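Local coordinates for phenylalanine ammonia-lyase (Rhodosporidium toruloides, PDB 1Y2M), which catalyses the non-oxidative deamination of L-phenylalanine and L-tyrosine to trans-cinnamate and p-coumarate, the entry step of phenylpropanoid metabolism, at the interface of chains A and B. Coordinates in Å, arbitrary orientation; residue numbers count along the deposited sequence, not the author numbering. Chains: chain A/B, Phenylalanine ammonia-lyase.

Contact 1: the interface of chains A and B. Residues chain A 315, 319-320, 325, 370; chain B 178, 180, 394, 399, 412.
A:Thr319 and A:Arg320, in the loop between helices 314-318 and 323-336, meet B:Asn412, in the loop between strand 406-408 and helix 416-443. The B:Asn412 amide is held at both ends. B:Asn412 OD1 accepts from the amide nitrogen A:Gln325 NE2 at 2.9 Å. A:Gln370 NE2 also donates to B:Asn412 OD1, at 3.1 Å, nearly straight but from above the carbonyl plane. B:Asn412 ND2 gives a hydrogen bond to the backbone A:Leu315 O at 3.1 Å and a weak one to A:Thr319 OG1. The A:Arg320 chain runs alongside the asparagine, and B:Asn412 O lies over the centre of one guanidinium face. An alanine in place of B:Asn412 would probably leave both glutamine NE2 groups and the A:Leu315 carbonyl without their mate.

A:Thr319 O takes two donors from opposite faces of its plane. B:Thr394 N reaches A:Thr319 O almost straight at 2.8 Å. B:Arg178 NH2 meets A:Thr319 O at 3.0 Å from above the carbonyl plane. The methyl A:Thr319 CG2, anti to the carbonyl carbon, sits over one face of the B:His180 ring, 3.8 Å from its centroid. B:Thr394 OG1 ties B:His180 ND1 and B:Arg178 NE together. The patch joins loops beside the N-terminal end of helix 368-391 in chain A.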
loop_
_atom_site.group_PDB
_atom_site.type_symbol
_atom_site.label_atom_id
_atom_site.label_comp_id
_atom_site.label_asym_id
_atom_site.label_seq_id
_atom_site.Cartn_x
_atom_site.Cartn_y
_atom_site.Cartn_z
ATOM N N LEU A 315 -31.628 -14.605 9.476
ATOM C CA LEU A 315 -30.205 -14.706 9.168
ATOM C C LEU A 315 -29.468 -13.420 9.514
ATOM O O LEU A 315 -28.261 -13.321 9.308
ATOM C CB LEU A 315 -30.044 -15.032 7.684
ATOM C CG LEU A 315 -30.327 -16.514 7.361
ATOM C CD1 LEU A 315 -30.212 -16.655 5.864
ATOM C CD2 LEU A 315 -29.423 -17.554 8.081
ATOM N N THR A 319 -30.015 -13.623 14.242
ATOM C CA THR A 319 -28.795 -14.404 14.546
ATOM C C THR A 319 -27.463 -13.630 14.625
ATOM O O THR A 319 -26.579 -14.032 15.360
ATOM C CB THR A 319 -28.637 -15.542 13.547
ATOM O OG1 THR A 319 -28.691 -15.019 12.218
ATOM C CG2 THR A 319 -29.710 -16.636 13.699
ATOM N N ARG A 320 -27.344 -12.534 13.888
ATOM C CA ARG A 320 -26.145 -11.708 13.836
ATOM C C ARG A 320 -26.487 -10.220 13.675
ATOM O O ARG A 320 -26.365 -9.642 12.594
ATOM C CB ARG A 320 -25.220 -12.208 12.758
ATOM C CG ARG A 320 -23.889 -11.449 12.703
ATOM C CD ARG A 320 -22.954 -12.157 11.832
ATOM N NE ARG A 320 -21.563 -11.724 11.809
ATOM C CZ ARG A 320 -20.915 -11.433 10.688
ATOM N NH1 ARG A 320 -21.567 -11.299 9.542
ATOM N NH2 ARG A 320 -19.599 -11.220 10.718
ATOM N N GLN A 325 -25.847 -4.655 8.897
ATOM C CA GLN A 325 -26.130 -5.929 8.204
ATOM C C GLN A 325 -27.646 -6.116 8.083
ATOM O O GLN A 325 -28.165 -6.478 7.038
ATOM C CB GLN A 325 -25.588 -7.086 8.998
ATOM C CG GLN A 325 -25.587 -8.416 8.190
ATOM C CD GLN A 325 -24.984 -9.572 8.987
ATOM O OE1 GLN A 325 -23.875 -9.443 9.585
ATOM N NE2 GLN A 325 -25.701 -10.709 9.019
ATOM N N GLN A 370 -23.374 -9.268 4.834
ATOM C CA GLN A 370 -22.248 -9.381 5.761
ATOM C C GLN A 370 -21.029 -8.660 5.181
ATOM O O GLN A 370 -20.145 -8.219 5.906
ATOM C CB GLN A 370 -21.916 -10.839 5.976
ATOM C CG GLN A 370 -22.991 -11.674 6.738
ATOM C CD GLN A 370 -24.088 -12.241 5.824
ATOM O OE1 GLN A 370 -24.092 -11.982 4.631
ATOM N NE2 GLN A 370 -24.992 -13.042 6.385
ATOM N N ARG B 178 -26.602 -20.105 21.729
ATOM C CA ARG B 178 -27.736 -19.302 21.272
ATOM C C ARG B 178 -28.867 -20.130 20.693
ATOM O O ARG B 178 -29.963 -19.613 20.486
ATOM C CB ARG B 178 -27.236 -18.202 20.301
ATOM C CG ARG B 178 -26.306 -17.166 20.946
ATOM C CD ARG B 178 -25.468 -16.348 19.961
ATOM N NE ARG B 178 -26.262 -15.686 18.930
ATOM C CZ ARG B 178 -27.032 -14.612 19.146
ATOM N NH1 ARG B 178 -27.066 -14.059 20.353
ATOM N NH2 ARG B 178 -27.724 -14.071 18.147
ATOM N N HIS B 180 -29.150 -21.891 17.737
ATOM C CA HIS B 180 -29.411 -21.774 16.270
ATOM C C HIS B 180 -28.663 -22.797 15.366
ATOM C CB HIS B 180 -28.978 -20.375 15.809
ATOM C CG HIS B 180 -29.671 -19.251 16.527
ATOM N ND1 HIS B 180 -29.011 -18.095 16.886
ATOM C CD2 HIS B 180 -30.948 -19.099 16.951
ATOM C CE1 HIS B 180 -29.848 -17.279 17.493
ATOM N NE2 HIS B 180 -31.037 -17.855 17.538
ATOM N N THR B 394 -24.385 -15.529 16.171
ATOM C CA THR B 394 -24.266 -16.885 15.660
ATOM C C THR B 394 -23.628 -16.805 14.289
ATOM O O THR B 394 -24.152 -16.124 13.387
ATOM C CB THR B 394 -25.632 -17.561 15.535
ATOM O OG1 THR B 394 -26.322 -17.514 16.799
ATOM C CG2 THR B 394 -25.461 -18.985 15.101
ATOM N N LEU B 399 -28.324 -22.249 9.717
ATOM C CA LEU B 399 -28.837 -21.883 11.027
ATOM C C LEU B 399 -30.289 -22.315 11.164
ATOM O O LEU B 399 -31.045 -22.307 10.183
ATOM C CB LEU B 399 -28.663 -20.383 11.230
ATOM C CG LEU B 399 -27.206 -19.904 11.260
ATOM C CD1 LEU B 399 -27.034 -18.449 11.575
ATOM C CD2 LEU B 399 -26.431 -20.710 12.257
ATOM N N ASN B 412 -23.321 -15.784 7.731
ATOM C CA ASN B 412 -22.797 -15.158 8.959
ATOM C C ASN B 412 -21.355 -15.509 9.370
ATOM O O ASN B 412 -20.798 -14.982 10.332
ATOM C CB ASN B 412 -23.756 -15.368 10.137
ATOM C CG ASN B 412 -25.005 -14.538 10.025
ATOM O OD1 ASN B 412 -25.014 -13.457 9.422
ATOM N ND2 ASN B 412 -26.079 -15.018 10.663
#

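Contact 2: the interface of chains A and B. Residues chain A 272, 385, 388-389, 393, 395, 414, 417; chain B 320, 322.
B:His322 and B:Arg320 reach from a loop of chain B to the carboxylate of A:Glu389, and the three bury much of the surface here. The arginine grips the acid side-on in a salt bridge. B:Arg320 NE meets A:Glu389 OE1 at 2.9 Å on the syn lone pair. B:Arg320 NH2 meets A:Glu389 OE2 at 3.0 Å. The two planes are 60° apart, so the pair is twisted rather than flat. B:Arg320 CG is anti to the backbone N (chi1 -178°), and the chain stays extended to NE; this straight reach carries the guanidinium to the acid. B:Arg320 NH2 also donates to the backbone O of A:Gln414.

B:His322 NE2 reaches A:Glu389 OE1 from the anti side at 2.8 Å, nearly straight and in the ring plane. A:Ile388 CG2 lies over one face of the B:His322 ring, 3.8 Å from its centroid. A:Val385 O and A:Glu389 CB lie at the ring edge, and A:Ala417 CB packs 3.8 Å from B:His322 NE2. Behind the acid, A:Thr272 OG1 bonds to A:Glu389 OE2 at 2.6 Å. It comes from the face opposite B:Arg320 NH2 and helps fix the carboxylate's rotation. The site lies near the C-terminal end of helix 368-391, beside the start of helix 416-443 in chain A.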
loop_
_atom_site.group_PDB
_atom_site.type_symbol
_atom_site.label_atom_id
_atom_site.label_comp_id
_atom_site.label_asym_id
_atom_site.label_seq_id
_atom_site.Cartn_x
_atom_site.Cartn_y
_atom_site.Cartn_z
ATOM N N THR A 272 -10.439 24.181 7.352
ATOM C CA THR A 272 -10.598 22.867 6.674
ATOM C C THR A 272 -11.651 22.855 5.534
ATOM O O THR A 272 -12.038 21.779 5.060
ATOM C CB THR A 272 -10.972 21.758 7.682
ATOM O OG1 THR A 272 -12.300 21.963 8.194
ATOM C CG2 THR A 272 -9.982 21.729 8.802
ATOM N N VAL A 385 -19.386 12.586 11.155
ATOM C CA VAL A 385 -18.149 13.332 11.324
ATOM C C VAL A 385 -18.190 14.573 10.419
ATOM O O VAL A 385 -17.940 15.707 10.864
ATOM C CB VAL A 385 -16.943 12.481 10.998
ATOM C CG1 VAL A 385 -15.676 13.366 10.971
ATOM C CG2 VAL A 385 -16.834 11.332 12.010
ATOM N N ILE A 388 -20.540 17.526 11.467
ATOM C CA ILE A 388 -19.986 18.453 12.445
ATOM C C ILE A 388 -18.917 19.341 11.815
ATOM O O ILE A 388 -18.889 20.550 12.020
ATOM C CB ILE A 388 -19.426 17.691 13.670
ATOM C CG1 ILE A 388 -20.608 17.055 14.415
ATOM C CG2 ILE A 388 -18.567 18.629 14.540
ATOM C CD1 ILE A 388 -20.214 16.135 15.511
ATOM N N GLU A 389 -18.034 18.744 11.026
ATOM C CA GLU A 389 -16.916 19.484 10.488
ATOM C C GLU A 389 -17.372 20.596 9.507
ATOM O O GLU A 389 -16.848 21.726 9.502
ATOM C CB GLU A 389 -15.995 18.509 9.768
ATOM C CG GLU A 389 -14.718 19.152 9.209
ATOM C CD GLU A 389 -13.745 19.555 10.273
ATOM O OE1 GLU A 389 -14.055 19.359 11.494
ATOM O OE2 GLU A 389 -12.636 20.019 9.880
ATOM N N SER A 393 -18.519 23.714 12.939
ATOM C CA SER A 393 -17.122 23.872 13.375
ATOM C C SER A 393 -16.484 25.182 12.930
ATOM O O SER A 393 -16.677 25.659 11.786
ATOM C CB SER A 393 -16.277 22.704 12.878
ATOM O OG SER A 393 -16.753 21.503 13.470
ATOM N N THR A 395 -12.849 26.505 12.313
ATOM C CA THR A 395 -11.605 25.812 12.010
ATOM C C THR A 395 -10.418 26.740 11.744
ATOM O O THR A 395 -9.329 26.281 11.407
ATOM C CB THR A 395 -11.777 24.837 10.839
ATOM O OG1 THR A 395 -12.086 25.536 9.623
ATOM C CG2 THR A 395 -12.853 23.810 11.191
ATOM N N GLN A 414 -6.488 21.423 11.830
ATOM C CA GLN A 414 -5.892 20.100 11.561
ATOM C C GLN A 414 -7.016 19.184 11.061
ATOM O O GLN A 414 -7.799 18.688 11.847
ATOM C CB GLN A 414 -5.247 19.561 12.833
ATOM C CG GLN A 414 -4.589 18.209 12.664
ATOM C CD GLN A 414 -3.386 18.289 11.741
ATOM O OE1 GLN A 414 -3.537 18.199 10.523
ATOM N NE2 GLN A 414 -2.187 18.521 12.317
ATOM N N ALA A 417 -10.062 14.826 11.008
ATOM C CA ALA A 417 -11.450 14.314 10.982
ATOM C C ALA A 417 -11.902 14.084 9.533
ATOM O O ALA A 417 -12.518 13.069 9.219
ATOM C CB ALA A 417 -12.423 15.226 11.741
ATOM N N ARG B 320 -15.331 23.287 18.100
ATOM C CA ARG B 320 -15.232 22.200 17.119
ATOM C C ARG B 320 -15.627 20.882 17.786
ATOM O O ARG B 320 -14.785 20.067 18.190
ATOM C CB ARG B 320 -13.830 22.132 16.470
ATOM C CG ARG B 320 -13.714 21.034 15.389
ATOM C CD ARG B 320 -12.468 21.273 14.595
ATOM N NE ARG B 320 -12.190 20.373 13.452
ATOM C CZ ARG B 320 -11.127 19.618 13.310
ATOM N NH1 ARG B 320 -10.273 19.417 14.314
ATOM N NH2 ARG B 320 -10.948 18.991 12.151
ATOM N N HIS B 322 -16.446 17.779 17.909
ATOM C CA HIS B 322 -16.360 16.381 17.611
ATOM C C HIS B 322 -16.224 15.678 18.948
ATOM O O HIS B 322 -15.302 15.969 19.729
ATOM C CB HIS B 322 -15.122 16.082 16.799
ATOM C CG HIS B 322 -15.191 16.536 15.392
ATOM N ND1 HIS B 322 -16.010 15.938 14.459
ATOM C CD2 HIS B 322 -14.508 17.500 14.740
ATOM C CE1 HIS B 322 -15.844 16.540 13.299
ATOM N NE2 HIS B 322 -14.947 17.502 13.440
#

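Contact 3: the interface of chains A and B. Residues chain A 36, 38, 374, 377-378, 381, 424; chain B 378, 381, 385, 420, 424.
The B:His381 ring has A:His36 O, A:Ser377 CB and water 1 at its edge, in plane. B:His381 NE2 and A:Ser377 OG share a hydrogen bond of 2.8 Å; the structure does not show which is the donor. B:His381 CG is anti to its backbone N (chi1 -173°), which sends the ring across to chain A, where A:Pro38 CD packs 3.8 Å from B:His381 CD2. The A:His381 ring carries water 2 over the centre of one face and A:His36 O at its edge. The two histidines pass antiparallel to one another, A:His381 CD2 to B:His381 CD2 at 4.0 Å.

A:Asp378 and B:Asn420 meet tip to tip. B:Asn420 ND2 reaches A:Asp378 OD2 at 2.7 Å from above the carboxylate plane. Water 1 links B:Asn420 OD1 to A:Pro374 O. A:Lys424 NZ likewise meets B:Asp378 OD1 tip to tip at 2.8 Å, in a salt bridge on the syn side that water 2 also spans. B:Lys424 bends differently: B:Lys424 NZ turns back to B:Asp378 O at 3.0 Å, and its CD passes beside A:Asp378. The symmetry is therefore imperfect in these side chains. The site pairs helices 368-391 and 416-443 of both subunits, and so helps hold together two chains of the homotetramer.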
loop_
_atom_site.group_PDB
_atom_site.type_symbol
_atom_site.label_atom_id
_atom_site.label_comp_id
_atom_site.label_asym_id
_atom_site.label_seq_id
_atom_site.Cartn_x
_atom_site.Cartn_y
_atom_site.Cartn_z
ATOM N N HIS A 36 -22.250 8.092 14.963
ATOM C CA HIS A 36 -20.876 7.603 15.245
ATOM C C HIS A 36 -20.806 6.143 15.688
ATOM O O HIS A 36 -19.721 5.524 15.682
ATOM C CB HIS A 36 -20.195 8.499 16.308
ATOM C CG HIS A 36 -19.852 9.866 15.811
ATOM N ND1 HIS A 36 -20.608 10.975 16.126
ATOM C CD2 HIS A 36 -18.806 10.319 15.086
ATOM C CE1 HIS A 36 -20.063 12.048 15.567
ATOM N NE2 HIS A 36 -18.972 11.670 14.928
ATOM N N PRO A 38 -22.909 2.134 15.283
ATOM C CA PRO A 38 -24.029 1.380 14.683
ATOM C C PRO A 38 -25.373 1.508 15.448
ATOM O O PRO A 38 -25.414 1.362 16.666
ATOM C CB PRO A 38 -23.532 -0.070 14.741
ATOM C CG PRO A 38 -21.951 0.017 14.881
ATOM C CD PRO A 38 -21.766 1.277 15.655
ATOM N N PRO A 374 -20.552 -3.791 7.059
ATOM C CA PRO A 374 -19.504 -3.021 7.746
ATOM C C PRO A 374 -19.124 -1.701 7.100
ATOM O O PRO A 374 -18.949 -0.685 7.799
ATOM C CB PRO A 374 -18.332 -4.016 7.815
ATOM C CG PRO A 374 -19.004 -5.374 7.792
ATOM C CD PRO A 374 -20.156 -5.205 6.853
ATOM N N SER A 377 -21.766 0.989 7.693
ATOM C CA SER A 377 -21.633 1.596 9.023
ATOM C C SER A 377 -20.547 2.688 8.991
ATOM O O SER A 377 -20.701 3.751 9.617
ATOM C CB SER A 377 -21.320 0.584 10.087
ATOM O OG SER A 377 -21.435 1.176 11.384
ATOM N N ASP A 378 -19.455 2.430 8.250
ATOM C CA ASP A 378 -18.405 3.424 8.094
ATOM C C ASP A 378 -18.889 4.686 7.383
ATOM O O ASP A 378 -18.530 5.791 7.742
ATOM C CB ASP A 378 -17.222 2.863 7.326
ATOM C CG ASP A 378 -16.384 1.945 8.146
ATOM O OD1 ASP A 378 -16.607 1.861 9.376
ATOM O OD2 ASP A 378 -15.473 1.285 7.573
ATOM N N HIS A 381 -20.949 6.630 9.767
ATOM C CA HIS A 381 -20.034 7.281 10.691
ATOM C C HIS A 381 -19.389 8.509 10.056
ATOM O O HIS A 381 -19.321 9.559 10.675
ATOM C CB HIS A 381 -18.942 6.273 11.116
ATOM C CG HIS A 381 -18.001 6.810 12.150
ATOM N ND1 HIS A 381 -16.901 7.569 11.819
ATOM C CD2 HIS A 381 -17.997 6.701 13.497
ATOM C CE1 HIS A 381 -16.284 7.935 12.934
ATOM N NE2 HIS A 381 -16.926 7.415 13.961
ATOM N N LYS A 424 -11.372 5.844 5.096
ATOM C CA LYS A 424 -12.303 4.717 5.278
ATOM C C LYS A 424 -13.218 4.569 4.081
ATOM O O LYS A 424 -13.531 3.456 3.668
ATOM C CB LYS A 424 -13.139 4.846 6.554
ATOM C CG LYS A 424 -12.334 4.940 7.839
ATOM C CD LYS A 424 -13.235 4.750 9.089
ATOM C CE LYS A 424 -14.448 5.637 9.096
ATOM N NZ LYS A 424 -14.804 5.882 10.527
ATOM N N ASP B 378 -12.887 5.798 15.892
ATOM C CA ASP B 378 -12.800 4.537 15.187
ATOM C C ASP B 378 -12.615 3.403 16.179
ATOM O O ASP B 378 -13.248 2.351 16.030
ATOM C CB ASP B 378 -11.643 4.547 14.192
ATOM C CG ASP B 378 -11.952 5.314 12.961
ATOM O OD1 ASP B 378 -13.125 5.667 12.728
ATOM O OD2 ASP B 378 -10.982 5.508 12.164
ATOM N N HIS B 381 -15.989 2.780 17.795
ATOM C CA HIS B 381 -16.827 2.083 16.812
ATOM C C HIS B 381 -16.464 0.599 16.709
ATOM O O HIS B 381 -17.337 -0.305 16.830
ATOM C CB HIS B 381 -16.650 2.759 15.444
ATOM C CG HIS B 381 -17.574 2.242 14.389
ATOM N ND1 HIS B 381 -17.303 1.102 13.660
ATOM C CD2 HIS B 381 -18.735 2.739 13.895
ATOM C CE1 HIS B 381 -18.278 0.917 12.774
ATOM N NE2 HIS B 381 -19.150 1.883 12.897
ATOM N N VAL B 385 -18.703 -2.877 17.278
ATOM C CA VAL B 385 -18.801 -3.969 16.274
ATOM C C VAL B 385 -18.381 -5.313 16.894
ATOM O O VAL B 385 -19.078 -6.357 16.785
ATOM C CB VAL B 385 -17.988 -3.611 15.010
ATOM C CG1 VAL B 385 -17.926 -4.781 14.072
ATOM C CG2 VAL B 385 -18.536 -2.367 14.371
ATOM N N ASN B 420 -13.012 -5.339 9.158
ATOM C CA ASN B 420 -13.232 -3.881 9.193
ATOM C C ASN B 420 -12.602 -3.234 10.403
ATOM O O ASN B 420 -11.886 -2.230 10.294
ATOM C CB ASN B 420 -14.759 -3.602 9.159
ATOM C CG ASN B 420 -15.153 -2.088 9.329
ATOM O OD1 ASN B 420 -15.515 -1.654 10.451
ATOM N ND2 ASN B 420 -15.190 -1.340 8.220
ATOM N N LYS B 424 -9.137 -0.565 10.190
ATOM C CA LYS B 424 -9.224 0.790 10.778
ATOM C C LYS B 424 -8.295 0.957 11.967
ATOM O O LYS B 424 -7.618 1.987 12.146
ATOM C CB LYS B 424 -10.661 1.134 11.230
ATOM C CG LYS B 424 -11.717 1.092 10.147
ATOM C CD LYS B 424 -13.177 0.931 10.739
ATOM C CE LYS B 424 -13.346 1.675 12.049
ATOM N NZ LYS B 424 -12.806 1.062 13.340
HETATM O O HOH W 1 -18.423 -1.582 10.579
HETATM O O HOH W 2 -15.461 4.169 12.667
#

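Contact 3 lies between the others. Its C-alpha centre is about 19 Å from that of contact 1 and about 18 Å from that of contact 2; contacts 1 and 2 are about 37 Å apart. Helix 368-391 of chain A runs through all three, from A:Gln370 in contact 1 to A:Glu389 in contact 2. Contacts 1 and 2 show neighbouring parts of one kind of region from opposite chains: A:Thr319 and A:Arg320 meet B:Thr394 and B:Asn412, while B:Arg320 and B:His322 meet A:Ser393, A:Thr395 and A:Gln414. A:Val385 serves contact 2 and B:Val385 contact 3. Loop contacts thus flank a central helix pairing.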